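Local coordinates for p22 protein (Trypanosoma brucei, PDB 3JV1) that serves as an accessory factor in RNA editing specific for cytochrome oxidase subunit II, and belongs to the Mam33 family, at residues P28-G33 / A155-Q160; H44-K49 / I57-G62; R72-L77 / M89-G94. All coordinates share one frame; numbering follows the deposited sequence.

Interaction 1: residues P28-G33 / A155-Q160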
loop_
_atom_site.group_PDB
_atom_site.type_symbol
_atom_site.label_atom_id
_atom_site.label_comp_id
_atom_site.label_asym_id
_atom_site.label_seq_id
_atom_site.Cartn_x
_atom_site.Cartn_y
_atom_site.Cartn_z
ATOM N N PRO A 28 -21.613 -7.069 -22.343
ATOM C CA PRO A 28 -21.116 -6.191 -23.407
ATOM C C PRO A 28 -20.282 -6.946 -24.430
ATOM O O PRO A 28 -19.602 -7.911 -24.094
ATOM C CB PRO A 28 -20.255 -5.176 -22.652
ATOM C CG PRO A 28 -20.771 -5.223 -21.260
ATOM C CD PRO A 28 -21.031 -6.682 -21.049
ATOM N N GLU A 29 -20.340 -6.507 -25.680
ATOM C CA GLU A 29 -19.548 -7.132 -26.729
ATOM C C GLU A 29 -18.185 -6.463 -26.636
ATOM O O GLU A 29 -18.095 -5.241 -26.526
ATOM C CB GLU A 29 -20.192 -6.893 -28.099
ATOM C CG GLU A 29 -21.582 -7.512 -28.207
ATOM C CD GLU A 29 -22.262 -7.238 -29.532
ATOM O OE1 GLU A 29 -22.483 -6.049 -29.860
ATOM O OE2 GLU A 29 -22.580 -8.217 -30.242
ATOM N N ILE A 30 -17.126 -7.264 -26.657
ATOM C CA ILE A 30 -15.775 -6.731 -26.545
ATOM C C ILE A 30 -15.366 -5.964 -27.791
ATOM O O ILE A 30 -15.551 -6.442 -28.907
ATOM C CB ILE A 30 -14.756 -7.857 -26.285
ATOM C CG1 ILE A 30 -13.366 -7.259 -26.059
ATOM C CG2 ILE A 30 -14.736 -8.813 -27.459
ATOM C CD1 ILE A 30 -12.358 -8.250 -25.539
ATOM N N PRO A 31 -14.810 -4.753 -27.610
ATOM C CA PRO A 31 -14.367 -3.903 -28.720
ATOM C C PRO A 31 -13.431 -4.636 -29.688
ATOM O O PRO A 31 -12.568 -5.409 -29.270
ATOM C CB PRO A 31 -13.676 -2.739 -28.007
ATOM C CG PRO A 31 -14.447 -2.624 -26.729
ATOM C CD PRO A 31 -14.598 -4.076 -26.317
ATOM N N GLU A 32 -13.617 -4.374 -30.979
ATOM C CA GLU A 32 -12.831 -4.979 -32.056
ATOM C C GLU A 32 -11.316 -4.893 -31.845
ATOM O O GLU A 32 -10.783 -3.833 -31.533
ATOM C CB GLU A 32 -13.192 -4.296 -33.377
ATOM C CG GLU A 32 -12.793 -5.042 -34.643
ATOM C CD GLU A 32 -13.728 -6.193 -34.966
ATOM O OE1 GLU A 32 -14.962 -6.001 -34.873
ATOM O OE2 GLU A 32 -13.231 -7.285 -35.324
ATOM N N GLY A 33 -10.627 -6.016 -32.030
ATOM C CA GLY A 33 -9.183 -6.042 -31.869
ATOM C C GLY A 33 -8.695 -6.320 -30.460
ATOM O O GLY A 33 -7.563 -6.757 -30.264
ATOM N N ALA A 155 -13.860 3.192 -22.687
ATOM C CA ALA A 155 -14.131 3.546 -21.299
ATOM C C ALA A 155 -15.529 3.068 -20.959
ATOM O O ALA A 155 -15.787 2.562 -19.868
ATOM C CB ALA A 155 -14.031 5.053 -21.111
ATOM N N ASN A 156 -16.428 3.226 -21.920
ATOM C CA ASN A 156 -17.811 2.822 -21.760
ATOM C C ASN A 156 -17.903 1.304 -21.626
ATOM O O ASN A 156 -18.694 0.794 -20.830
ATOM C CB ASN A 156 -18.616 3.302 -22.965
ATOM C CG ASN A 156 -20.093 3.372 -22.684
ATOM O OD1 ASN A 156 -20.804 2.371 -22.758
ATOM N ND2 ASN A 156 -20.566 4.563 -22.343
ATOM N N PHE A 157 -17.097 0.584 -22.404
ATOM C CA PHE A 157 -17.089 -0.871 -22.335
ATOM C C PHE A 157 -16.576 -1.353 -20.982
ATOM O O PHE A 157 -17.052 -2.349 -20.455
ATOM C CB PHE A 157 -16.202 -1.482 -23.417
ATOM C CG PHE A 157 -15.946 -2.953 -23.213
ATOM C CD1 PHE A 157 -16.894 -3.895 -23.583
ATOM C CD2 PHE A 157 -14.779 -3.387 -22.595
ATOM C CE1 PHE A 157 -16.686 -5.249 -23.339
ATOM C CE2 PHE A 157 -14.564 -4.731 -22.347
ATOM C CZ PHE A 157 -15.519 -5.667 -22.720
ATOM N N ILE A 158 -15.589 -0.655 -20.435
ATOM C CA ILE A 158 -15.023 -1.025 -19.148
ATOM C C ILE A 158 -16.045 -0.959 -18.009
ATOM O O ILE A 158 -16.068 -1.843 -17.155
ATOM C CB ILE A 158 -13.798 -0.135 -18.821
ATOM C CG1 ILE A 158 -12.623 -0.560 -19.704
ATOM C CG2 ILE A 158 -13.431 -0.242 -17.346
ATOM C CD1 ILE A 158 -11.402 0.293 -19.560
ATOM N N ASP A 159 -16.875 0.084 -17.990
ATOM C CA ASP A 159 -17.894 0.221 -16.947
ATOM C C ASP A 159 -18.922 -0.882 -17.115
ATOM O O ASP A 159 -19.264 -1.584 -16.162
ATOM C CB ASP A 159 -18.617 1.570 -17.030
ATOM C CG ASP A 159 -17.787 2.719 -16.501
ATOM O OD1 ASP A 159 -17.114 2.542 -15.462
ATOM O OD2 ASP A 159 -17.824 3.811 -17.114
ATOM N N GLN A 160 -19.423 -1.018 -18.336
ATOM C CA GLN A 160 -20.411 -2.044 -18.643
ATOM C C GLN A 160 -19.903 -3.449 -18.326
ATOM O O GLN A 160 -20.608 -4.240 -17.694
ATOM C CB GLN A 160 -20.822 -1.960 -20.113
ATOM C CG GLN A 160 -21.952 -0.982 -20.389
ATOM C CD GLN A 160 -22.235 -0.817 -21.877
ATOM O OE1 GLN A 160 -22.286 -1.792 -22.627
ATOM N NE2 GLN A 160 -22.432 0.426 -22.305
#
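The carbonyl oxygen of Glu-29 lies against the ring of Phe-157, 3.5 Å from CD1 and equally far from CE1. It approaches the ring obliquely, as a van der Waals neighbour; no hydrogen bond joins residues 28-33 to the helix turn 155-160. In Phe-157, CG lies anti to the backbone N (chi1 168°), on the side where the loop passes. Pro-31 meets the ring over one face: CD stands 3.5 Å from the ring centroid and only 12° off the normal, a CH-pi contact, while CG of the same pyrrolidine sits 3.8 Å from Phe-157 CG, near the root of the ring. From Pro-28 to Pro-31 the backbone keeps to polyproline II angles, and with about three residues per turn both prolines turn to the same side, toward the helix. Pro-28 CB reaches Phe-157 CE1 at 3.6 Å, again obliquely, with Ile-30 CA equally close to that atom. One helix turn on from Phe-157, Gln-160 slides past Pro-28 in the opposite direction, its CB 3.5 Å from Pro-28 CG. The loop between helix 2-18 and strand 35-37 is thus laid across helix 152-181 at the protein surface, where Pro-28 also touches Trp-164 and Pro-31 touches Leu-154. Farther along the helix, the ring of Phe-161 meets that of Phe-157 with the planes about 30° apart.

Interaction 2: residues H44-K49 / I57-G62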
loop_
_atom_site.group_PDB
_atom_site.type_symbol
_atom_site.label_atom_id
_atom_site.label_comp_id
_atom_site.label_asym_id
_atom_site.label_seq_id
_atom_site.Cartn_x
_atom_site.Cartn_y
_atom_site.Cartn_z
ATOM N N HIS A 44 -9.953 -7.460 -11.090
ATOM C CA HIS A 44 -9.009 -6.655 -11.865
ATOM C C HIS A 44 -8.485 -7.371 -13.111
ATOM O O HIS A 44 -7.390 -7.915 -13.111
ATOM C CB HIS A 44 -7.842 -6.228 -10.973
ATOM C CG HIS A 44 -8.247 -5.305 -9.866
ATOM N ND1 HIS A 44 -7.394 -4.939 -8.851
ATOM C CD2 HIS A 44 -9.420 -4.674 -9.618
ATOM C CE1 HIS A 44 -8.021 -4.124 -8.023
ATOM N NE2 HIS A 44 -9.253 -3.947 -8.467
ATOM N N PHE A 45 -9.272 -7.352 -14.176
ATOM C CA PHE A 45 -8.895 -8.009 -15.420
ATOM C C PHE A 45 -7.983 -7.145 -16.293
ATOM O O PHE A 45 -7.766 -5.957 -16.026
ATOM C CB PHE A 45 -10.158 -8.388 -16.204
ATOM C CG PHE A 45 -11.012 -7.211 -16.600
ATOM C CD1 PHE A 45 -10.764 -6.519 -17.780
ATOM C CD2 PHE A 45 -12.068 -6.794 -15.788
ATOM C CE1 PHE A 45 -11.553 -5.430 -18.151
ATOM C CE2 PHE A 45 -12.866 -5.705 -16.144
ATOM C CZ PHE A 45 -12.610 -5.019 -17.329
ATOM N N THR A 46 -7.444 -7.752 -17.342
ATOM C CA THR A 46 -6.568 -7.031 -18.248
ATOM C C THR A 46 -7.056 -7.198 -19.682
ATOM O O THR A 46 -7.625 -8.228 -20.037
ATOM C CB THR A 46 -5.125 -7.547 -18.160
ATOM O OG1 THR A 46 -5.066 -8.868 -18.702
ATOM C CG2 THR A 46 -4.657 -7.589 -16.723
ATOM N N MET A 47 -6.845 -6.172 -20.497
ATOM C CA MET A 47 -7.230 -6.205 -21.904
ATOM C C MET A 47 -5.983 -5.908 -22.730
ATOM O O MET A 47 -5.132 -5.136 -22.305
ATOM C CB MET A 47 -8.294 -5.152 -22.190
ATOM C CG MET A 47 -9.607 -5.359 -21.447
ATOM S SD MET A 47 -10.825 -4.079 -21.827
ATOM C CE MET A 47 -11.126 -4.429 -23.559
ATOM N N ARG A 48 -5.875 -6.522 -23.905
ATOM C CA ARG A 48 -4.722 -6.315 -24.766
ATOM C C ARG A 48 -5.110 -6.268 -26.243
ATOM O O ARG A 48 -6.087 -6.882 -26.663
ATOM C CB ARG A 48 -3.706 -7.444 -24.573
ATOM C CG ARG A 48 -3.343 -7.740 -23.130
ATOM C CD ARG A 48 -2.234 -8.774 -23.060
ATOM N NE ARG A 48 -1.787 -9.041 -21.694
ATOM C CZ ARG A 48 -2.504 -9.689 -20.778
ATOM N NH1 ARG A 48 -3.716 -10.138 -21.067
ATOM N NH2 ARG A 48 -1.991 -9.918 -19.576
ATOM N N LYS A 49 -4.335 -5.530 -27.025
ATOM C CA LYS A 49 -4.555 -5.434 -28.462
ATOM C C LYS A 49 -3.250 -4.980 -29.079
ATOM O O LYS A 49 -2.456 -4.306 -28.426
ATOM C CB LYS A 49 -5.647 -4.417 -28.803
ATOM C CG LYS A 49 -5.310 -2.990 -28.404
ATOM C CD LYS A 49 -6.191 -1.970 -29.124
ATOM C CE LYS A 49 -5.798 -1.844 -30.590
ATOM N NZ LYS A 49 -6.519 -0.743 -31.282
ATOM N N ILE A 57 -1.822 -2.452 -23.548
ATOM C CA ILE A 57 -2.310 -3.251 -22.434
ATOM C C ILE A 57 -3.101 -2.415 -21.441
ATOM O O ILE A 57 -2.653 -1.345 -21.015
ATOM C CB ILE A 57 -1.144 -3.917 -21.696
ATOM C CG1 ILE A 57 -0.371 -4.809 -22.667
ATOM C CG2 ILE A 57 -1.660 -4.714 -20.512
ATOM C CD1 ILE A 57 0.874 -5.430 -22.077
ATOM N N LEU A 58 -4.287 -2.911 -21.097
ATOM C CA LEU A 58 -5.179 -2.259 -20.150
ATOM C C LEU A 58 -5.265 -3.135 -18.910
ATOM O O LEU A 58 -5.720 -4.270 -18.994
ATOM C CB LEU A 58 -6.580 -2.118 -20.749
ATOM C CG LEU A 58 -6.994 -0.894 -21.565
ATOM C CD1 LEU A 58 -7.567 0.161 -20.635
ATOM C CD2 LEU A 58 -5.814 -0.364 -22.370
ATOM N N GLN A 59 -4.836 -2.609 -17.769
ATOM C CA GLN A 59 -4.875 -3.366 -16.516
ATOM C C GLN A 59 -5.649 -2.581 -15.467
ATOM O O GLN A 59 -5.207 -1.500 -15.068
ATOM C CB GLN A 59 -3.460 -3.600 -15.966
ATOM C CG GLN A 59 -2.420 -4.016 -16.979
ATOM C CD GLN A 59 -1.030 -4.120 -16.369
ATOM O OE1 GLN A 59 -0.565 -3.197 -15.698
ATOM N NE2 GLN A 59 -0.358 -5.241 -16.609
ATOM N N LEU A 60 -6.791 -3.103 -15.024
ATOM C CA LEU A 60 -7.570 -2.422 -13.985
ATOM C C LEU A 60 -6.729 -2.467 -12.724
ATOM O O LEU A 60 -6.124 -3.494 -12.425
ATOM C CB LEU A 60 -8.894 -3.140 -13.728
ATOM C CG LEU A 60 -10.079 -2.877 -14.658
ATOM C CD1 LEU A 60 -10.655 -1.511 -14.356
ATOM C CD2 LEU A 60 -9.649 -2.983 -16.106
ATOM N N THR A 61 -6.678 -1.361 -11.989
ATOM C CA THR A 61 -5.879 -1.317 -10.775
ATOM C C THR A 61 -6.690 -1.063 -9.507
ATOM O O THR A 61 -6.143 -1.094 -8.404
ATOM C CB THR A 61 -4.759 -0.248 -10.875
ATOM O OG1 THR A 61 -5.337 1.028 -11.153
ATOM C CG2 THR A 61 -3.778 -0.599 -11.974
ATOM N N GLY A 62 -7.987 -0.810 -9.654
ATOM C CA GLY A 62 -8.805 -0.583 -8.479
ATOM C C GLY A 62 -10.027 0.290 -8.665
ATOM O O GLY A 62 -10.368 0.687 -9.779
#
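The imidazole of His-44 lies over the peptide link between Thr-61 and Gly-62: Thr-61 C is 3.6 Å and Gly-62 N 3.5 Å above the ring plane, both offset toward the rim. CG is anti to the carbonyl carbon (chi1 -65°); farther out on the ring, NE2 comes to 3.4 Å from Gly-62 CA. The same nitrogen makes a weak hydrogen bond to Glu-63, while the backbone of His-44 is hydrogen-bonded to a second subunit. Next along, Phe-45 O receives the N-H of Leu-60, with Leu-60 N 3.2 Å from Phe-45 O. Leu-60 CD2 sits over one face of the Phe-45 ring, offset toward the rim and 3.9 Å from the centroid in a CH-pi contact, and Met-47 CG lies in plane at the ring edge. Met-47 and Leu-58 form a hydrogen-bonded pair, with both N-to-O distances 2.7 Å; their CB atoms touch at 3.8 Å before the side chains lead off toward helix 152-181. The other face carries Thr-46 beside Gln-59, and Arg-48 beside Ile-57, two side chains that point the same way. Thr-46 OG1 is hydrogen-bonded to Asp-37 on strand 35-37. Thr-61 and Gly-62 together face Thr-73 of the next strand, a classic beta bulge; at the backbone angles of Gly-62 any CB would press on the carbonyl O of Thr-61, which calls for glycine. The whole is an antiparallel beta hairpin, strands 46-51 and 54-63, within the sequentially ordered sheet of this Mam33-family protein.

Interaction 3: residues R72-L77 / M89-G94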
loop_
_atom_site.group_PDB
_atom_site.type_symbol
_atom_site.label_atom_id
_atom_site.label_comp_id
_atom_site.label_asym_id
_atom_site.label_seq_id
_atom_site.Cartn_x
_atom_site.Cartn_y
_atom_site.Cartn_z
ATOM N N ARG A 72 -13.293 3.940 -11.523
ATOM C CA ARG A 72 -12.289 2.882 -11.574
ATOM C C ARG A 72 -10.927 3.394 -12.038
ATOM O O ARG A 72 -10.840 4.317 -12.845
ATOM C CB ARG A 72 -12.750 1.769 -12.514
ATOM C CG ARG A 72 -14.094 1.160 -12.145
ATOM C CD ARG A 72 -14.569 0.165 -13.191
ATOM N NE ARG A 72 -15.830 -0.473 -12.810
ATOM C CZ ARG A 72 -16.959 0.186 -12.563
ATOM N NH1 ARG A 72 -16.992 1.509 -12.652
ATOM N NH2 ARG A 72 -18.061 -0.477 -12.234
ATOM N N THR A 73 -9.865 2.799 -11.514
ATOM C CA THR A 73 -8.525 3.185 -11.912
ATOM C C THR A 73 -7.924 2.060 -12.739
ATOM O O THR A 73 -8.197 0.884 -12.509
ATOM C CB THR A 73 -7.599 3.443 -10.700
ATOM O OG1 THR A 73 -7.600 2.297 -9.845
ATOM C CG2 THR A 73 -8.055 4.667 -9.917
ATOM N N LEU A 74 -7.116 2.431 -13.717
ATOM C CA LEU A 74 -6.466 1.450 -14.559
ATOM C C LEU A 74 -5.226 2.059 -15.175
ATOM O O LEU A 74 -5.081 3.275 -15.222
ATOM C CB LEU A 74 -7.424 0.956 -15.651
ATOM C CG LEU A 74 -8.210 1.968 -16.486
ATOM C CD1 LEU A 74 -7.336 2.544 -17.582
ATOM C CD2 LEU A 74 -9.419 1.273 -17.110
ATOM N N ASP A 75 -4.321 1.197 -15.615
ATOM C CA ASP A 75 -3.098 1.624 -16.266
ATOM C C ASP A 75 -3.210 1.221 -17.723
ATOM O O ASP A 75 -3.717 0.145 -18.044
ATOM C CB ASP A 75 -1.872 0.916 -15.689
ATOM C CG ASP A 75 -1.420 1.493 -14.368
ATOM O OD1 ASP A 75 -1.867 2.597 -13.999
ATOM O OD2 ASP A 75 -0.596 0.835 -13.706
ATOM N N VAL A 76 -2.737 2.089 -18.601
ATOM C CA VAL A 76 -2.736 1.798 -20.016
ATOM C C VAL A 76 -1.275 1.829 -20.432
ATOM O O VAL A 76 -0.610 2.857 -20.319
ATOM C CB VAL A 76 -3.535 2.842 -20.809
ATOM C CG1 VAL A 76 -3.217 2.732 -22.299
ATOM C CG2 VAL A 76 -5.021 2.612 -20.586
ATOM N N LEU A 77 -0.763 0.691 -20.880
ATOM C CA LEU A 77 0.627 0.637 -21.315
ATOM C C LEU A 77 0.731 0.505 -22.827
ATOM O O LEU A 77 -0.022 -0.245 -23.452
ATOM C CB LEU A 77 1.361 -0.537 -20.663
ATOM C CG LEU A 77 1.489 -0.578 -19.135
ATOM C CD1 LEU A 77 0.214 -1.131 -18.517
ATOM C CD2 LEU A 77 2.673 -1.457 -18.761
ATOM N N MET A 89 -4.631 6.085 -15.336
ATOM C CA MET A 89 -5.928 6.676 -15.601
ATOM C C MET A 89 -7.074 6.167 -14.754
ATOM O O MET A 89 -6.938 5.229 -13.971
ATOM C CB MET A 89 -6.289 6.473 -17.070
ATOM C CG MET A 89 -5.216 6.930 -18.037
ATOM S SD MET A 89 -5.905 7.263 -19.637
ATOM C CE MET A 89 -6.028 5.635 -20.291
ATOM N N SER A 90 -8.215 6.814 -14.924
ATOM C CA SER A 90 -9.419 6.424 -14.223
ATOM C C SER A 90 -10.612 6.707 -15.127
ATOM O O SER A 90 -10.572 7.612 -15.963
ATOM C CB SER A 90 -9.532 7.169 -12.890
ATOM O OG SER A 90 -9.331 8.554 -13.056
ATOM N N VAL A 91 -11.656 5.898 -14.996
ATOM C CA VAL A 91 -12.855 6.074 -15.799
ATOM C C VAL A 91 -13.898 6.802 -14.971
ATOM O O VAL A 91 -14.334 6.312 -13.933
ATOM C CB VAL A 91 -13.437 4.718 -16.267
ATOM C CG1 VAL A 91 -14.777 4.932 -16.953
ATOM C CG2 VAL A 91 -12.472 4.041 -17.223
ATOM N N GLU A 92 -14.274 7.988 -15.430
ATOM C CA GLU A 92 -15.268 8.800 -14.748
ATOM C C GLU A 92 -16.372 9.121 -15.740
ATOM O O GLU A 92 -16.177 9.891 -16.681
ATOM C CB GLU A 92 -14.621 10.079 -14.206
ATOM C CG GLU A 92 -13.659 9.816 -13.055
ATOM C CD GLU A 92 -12.832 11.028 -12.674
ATOM O OE1 GLU A 92 -13.416 12.053 -12.270
ATOM O OE2 GLU A 92 -11.588 10.954 -12.774
ATOM N N ASP A 93 -17.522 8.489 -15.531
ATOM C CA ASP A 93 -18.699 8.653 -16.382
ATOM C C ASP A 93 -18.416 8.386 -17.857
ATOM O O ASP A 93 -18.513 9.283 -18.691
ATOM C CB ASP A 93 -19.292 10.054 -16.229
ATOM C CG ASP A 93 -20.717 10.145 -16.762
ATOM O OD1 ASP A 93 -21.617 9.524 -16.153
ATOM O OD2 ASP A 93 -20.936 10.827 -17.790
ATOM N N GLY A 94 -18.062 7.147 -18.171
ATOM C CA GLY A 94 -17.800 6.778 -19.550
ATOM C C GLY A 94 -16.623 7.428 -20.248
ATOM O O GLY A 94 -16.417 7.195 -21.439
#
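Leu-74 packs against both Met-89 and Val-91, and its branches divide the work. Its CB rests by Gln-59 O of the preceding strand. CG stands between the backbone N and the carbonyl carbon (chi1 49°), and from there the two methyls part: CD1 meets Met-89 CB at 4.1 Å, and CD2 meets Val-91 CG2 at the same distance while also touching Ile-158. The two backbones pair twice at this point: Leu-74 N to Met-89 O and Met-89 N to Leu-74 O are both 2.8 Å. Between this hydrogen-bonded pair and that of Arg-72 with Val-91, whose bond from Val-91 N to Arg-72 O is less certain because the place of that oxygen is not sure, lies the close non-hydrogen-bonded pair Thr-73 and Ser-90, whose CA atoms are 4.1 Å apart. Their side chains take the opposite face of the sheet, Thr-73 CG2 against Ser-90 CB at 4.2 Å; the hydroxyls bond elsewhere, Thr-73 to Thr-61 and Ser-90 to Asn-99. Strands 72-77 and 89-92 run at 140° to one another, a pronounced twist for an antiparallel hairpin. On the face of Leu-74, helix 152-181 supplies Ile-158 and also Asp-159, which forms a salt bridge with Arg-72. Strand 54-63 borders the hairpin through Leu-58, and strand 95-104 through Phe-96 and Ile-98.

In the fold
After helix 2-18 the chain enters residues 28-33, whose partner in interaction 1 comes only on the last helix, so this contact closes a loop of more than 120 residues. Within that loop lie the two short hairpins. Interaction 2 closes first, between strands 46-51 and 54-63; interaction 3 follows in series, between strands 72-80 and 83-92, and none of the loops cross. The hairpins share one sheet because strands 54-63 and 72-80 are neighbours, paired along their length from Ile-57 with Leu-77 to the bulge at Thr-61 and Gly-62. Helix 152-181 connects all three, lying against both hairpins through Phe-157 and the two residues after it.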